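PDB 4LE6: organophosphorus hydrolase from Pseudomonas pseudoalcaligenes, which probably hydrolyses organophosphate triesters as a zinc-dependent phosphotriesterase of the metallo-beta-lactamase superfamily. Local coordinates for residues Glu130-Leu136 with Tyr157-Glu163. Sequence-based numbering, arbitrary orientation. Where two conformers were deposited one is given.
Sequences EQVDTVL and YPNATVE
Val135 is bracketed by Thr161 and Glu163 in parallel pairing: Val135 N donates to Thr161 O (2.8 Å), Glu163 N to Val135 O (2.8 Å), and the axes of strands 134-136 and 161-163 diverge by only 14°. One step earlier, Thr161 N reaches Asp133 O at 2.9 Å, but from well above the carbonyl plane. On the face carrying Val135 and Val162, chi1 of 176° sends Val135 CG1 anti to the backbone N and leaves CG2 to meet the methyl of Ala160 (3.7 Å) and Tyr157 CB. Val132 CG2 meets Tyr157 CD1 at 3.9 Å, and the tyrosine side chain also touches Leu122 of helix 118-124. The two strands belong to a beta-alpha-beta unit with helix 142-145; within this chain 161-163 is the outermost strand of one sheet of the alpha beta/beta alpha sandwich, with 134-136 next to it. The intervening connection carries zinc ligands His139, His141, Asp143 and His144. On the face of Thr134, Leu136 crosses Glu163 obliquely, its CD2 3.7 Å from Glu163 CB. Ahead of the strands, the type I turn Tyr157-Ala160 presents Asn159, whose ND2 binds Glu130 O at 2.8 Å, in the carbonyl plane on a lone pair and nearly straight (172°). Two waters bridge the segments here: one donates to Val132 O and accepts from Asn159 N, while the other donates to both Asp133 O and Asn159 O and accepts from Thr161 OG1.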
loop_
_atom_site.group_PDB
_atom_site.type_symbol
_atom_site.label_atom_id
_atom_site.label_comp_id
_atom_site.label_asym_id
_atom_site.label_seq_id
_atom_site.Cartn_x
_atom_site.Cartn_y
_atom_site.Cartn_z
ATOM N N GLU A 130 -21.474 5.066 -16.887
ATOM C CA GLU A 130 -22.145 6.010 -17.776
ATOM C C GLU A 130 -21.543 7.412 -17.700
ATOM O O GLU A 130 -21.741 8.216 -18.604
ATOM C CB GLU A 130 -23.639 6.089 -17.456
ATOM C CG GLU A 130 -24.407 4.822 -17.801
ATOM C CD GLU A 130 -24.207 3.697 -16.782
ATOM O OE1 GLU A 130 -23.684 3.943 -15.664
ATOM O OE2 GLU A 130 -24.579 2.553 -17.109
ATOM N N GLN A 131 -20.812 7.704 -16.625
ATOM C CA GLN A 131 -20.209 9.033 -16.440
ATOM C C GLN A 131 -18.864 9.197 -17.154
ATOM O O GLN A 131 -18.363 10.315 -17.311
ATOM C CB GLN A 131 -20.007 9.326 -14.946
ATOM C CG GLN A 131 -21.308 9.423 -14.135
ATOM C CD GLN A 131 -21.047 9.568 -12.635
ATOM O OE1 GLN A 131 -20.244 8.836 -12.064
ATOM N NE2 GLN A 131 -21.683 10.541 -12.012
ATOM N N VAL A 132 -18.254 8.095 -17.555
ATOM C CA VAL A 132 -16.938 8.177 -18.159
ATOM C C VAL A 132 -17.103 8.722 -19.576
ATOM O O VAL A 132 -17.795 8.111 -20.385
ATOM C CB VAL A 132 -16.264 6.802 -18.167
ATOM C CG1 VAL A 132 -14.942 6.844 -18.951
ATOM C CG2 VAL A 132 -16.027 6.341 -16.739
ATOM N N ASP A 133 -16.507 9.884 -19.862
ATOM C CA ASP A 133 -16.650 10.518 -21.179
ATOM C C ASP A 133 -15.466 10.220 -22.105
ATOM O O ASP A 133 -15.551 10.405 -23.316
ATOM C CB ASP A 133 -16.848 12.041 -21.050
ATOM C CG ASP A 133 -15.609 12.749 -20.519
ATOM O OD1 ASP A 133 -14.638 12.924 -21.282
ATOM O OD2 ASP A 133 -15.598 13.137 -19.336
ATOM N N THR A 134 -14.369 9.735 -21.541
ATOM C CA THR A 134 -13.197 9.374 -22.324
ATOM C C THR A 134 -12.544 8.125 -21.741
ATOM O O THR A 134 -12.404 8.013 -20.521
ATOM C CB THR A 134 -12.126 10.473 -22.297
ATOM O OG1 THR A 134 -12.698 11.728 -22.671
ATOM C CG2 THR A 134 -10.997 10.140 -23.262
ATOM N N VAL A 135 -12.160 7.196 -22.615
ATOM C CA VAL A 135 -11.326 6.060 -22.232
ATOM C C VAL A 135 -10.034 6.126 -23.049
ATOM O O VAL A 135 -10.092 6.199 -24.274
ATOM C CB VAL A 135 -12.025 4.712 -22.488
ATOM C CG1 VAL A 135 -11.081 3.545 -22.170
ATOM C CG2 VAL A 135 -13.297 4.591 -21.642
ATOM N N LEU A 136 -8.880 6.140 -22.377
ATOM C CA LEU A 136 -7.585 6.119 -23.055
ATOM C C LEU A 136 -6.959 4.751 -22.848
ATOM O O LEU A 136 -6.819 4.300 -21.716
ATOM C CB LEU A 136 -6.637 7.182 -22.482
ATOM C CG LEU A 136 -7.209 8.588 -22.300
ATOM C CD1 LEU A 136 -6.233 9.461 -21.524
ATOM C CD2 LEU A 136 -7.538 9.192 -23.644
ATOM N N TYR A 157 -18.439 1.242 -21.133
ATOM C CA TYR A 157 -18.434 2.707 -21.001
ATOM C C TYR A 157 -19.142 3.331 -22.213
ATOM O O TYR A 157 -18.516 3.877 -23.122
ATOM C CB TYR A 157 -16.998 3.198 -20.807
ATOM C CG TYR A 157 -16.401 2.486 -19.622
ATOM C CD1 TYR A 157 -16.755 2.854 -18.321
ATOM C CD2 TYR A 157 -15.567 1.397 -19.781
ATOM C CE1 TYR A 157 -16.278 2.183 -17.238
ATOM C CE2 TYR A 157 -15.070 0.705 -18.666
ATOM C CZ TYR A 157 -15.428 1.106 -17.405
ATOM O OH TYR A 157 -14.950 0.453 -16.273
ATOM N N PRO A 158 -20.472 3.234 -22.222
ATOM C CA PRO A 158 -21.266 3.511 -23.430
ATOM C C PRO A 158 -21.274 4.970 -23.886
ATOM O O PRO A 158 -21.715 5.248 -25.005
ATOM C CB PRO A 158 -22.682 3.100 -23.007
ATOM C CG PRO A 158 -22.705 3.291 -21.529
ATOM C CD PRO A 158 -21.323 2.811 -21.097
ATOM N N ASN A 159 -20.849 5.893 -23.030
ATOM C CA ASN A 159 -20.851 7.302 -23.389
ATOM C C ASN A 159 -19.451 7.850 -23.633
ATOM O O ASN A 159 -19.277 9.061 -23.812
ATOM C CB ASN A 159 -21.556 8.099 -22.300
ATOM C CG ASN A 159 -22.975 7.622 -22.082
ATOM O OD1 ASN A 159 -23.679 7.273 -23.032
ATOM N ND2 ASN A 159 -23.400 7.590 -20.835
ATOM N N ALA A 160 -18.464 6.955 -23.658
ATOM C CA ALA A 160 -17.079 7.368 -23.726
ATOM C C ALA A 160 -16.554 7.422 -25.140
ATOM O O ALA A 160 -16.898 6.602 -25.999
ATOM C CB ALA A 160 -16.197 6.451 -22.883
ATOM N N THR A 161 -15.705 8.409 -25.376
ATOM C CA THR A 161 -14.873 8.424 -26.571
ATOM C C THR A 161 -13.663 7.559 -26.253
ATOM O O THR A 161 -13.004 7.772 -25.238
ATOM C CB THR A 161 -14.448 9.842 -26.894
ATOM O OG1 THR A 161 -15.624 10.620 -27.174
ATOM C CG2 THR A 161 -13.501 9.878 -28.101
ATOM N N VAL A 162 -13.385 6.572 -27.093
ATOM C CA VAL A 162 -12.276 5.652 -26.834
ATOM C C VAL A 162 -11.071 5.991 -27.711
ATOM O O VAL A 162 -11.155 5.972 -28.932
ATOM C CB VAL A 162 -12.694 4.189 -27.082
ATOM C CG1 VAL A 162 -11.530 3.227 -26.763
ATOM C CG2 VAL A 162 -13.925 3.846 -26.229
ATOM N N GLU A 163 -9.939 6.269 -27.075
ATOM C CA GLU A 163 -8.716 6.637 -27.787
ATOM C C GLU A 163 -7.810 5.420 -27.914
ATOM O O GLU A 163 -7.300 4.926 -26.914
ATOM C CB GLU A 163 -7.991 7.751 -27.027
ATOM C CG GLU A 163 -6.537 8.006 -27.446
ATOM C CD GLU A 163 -6.400 8.769 -28.743
ATOM O OE1 GLU A 163 -5.246 9.033 -29.137
ATOM O OE2 GLU A 163 -7.428 9.105 -29.365
HETATM O O HOH W 1 -19.381 5.987 -20.553
HETATM O O HOH W 2 -17.687 10.975 -25.003
#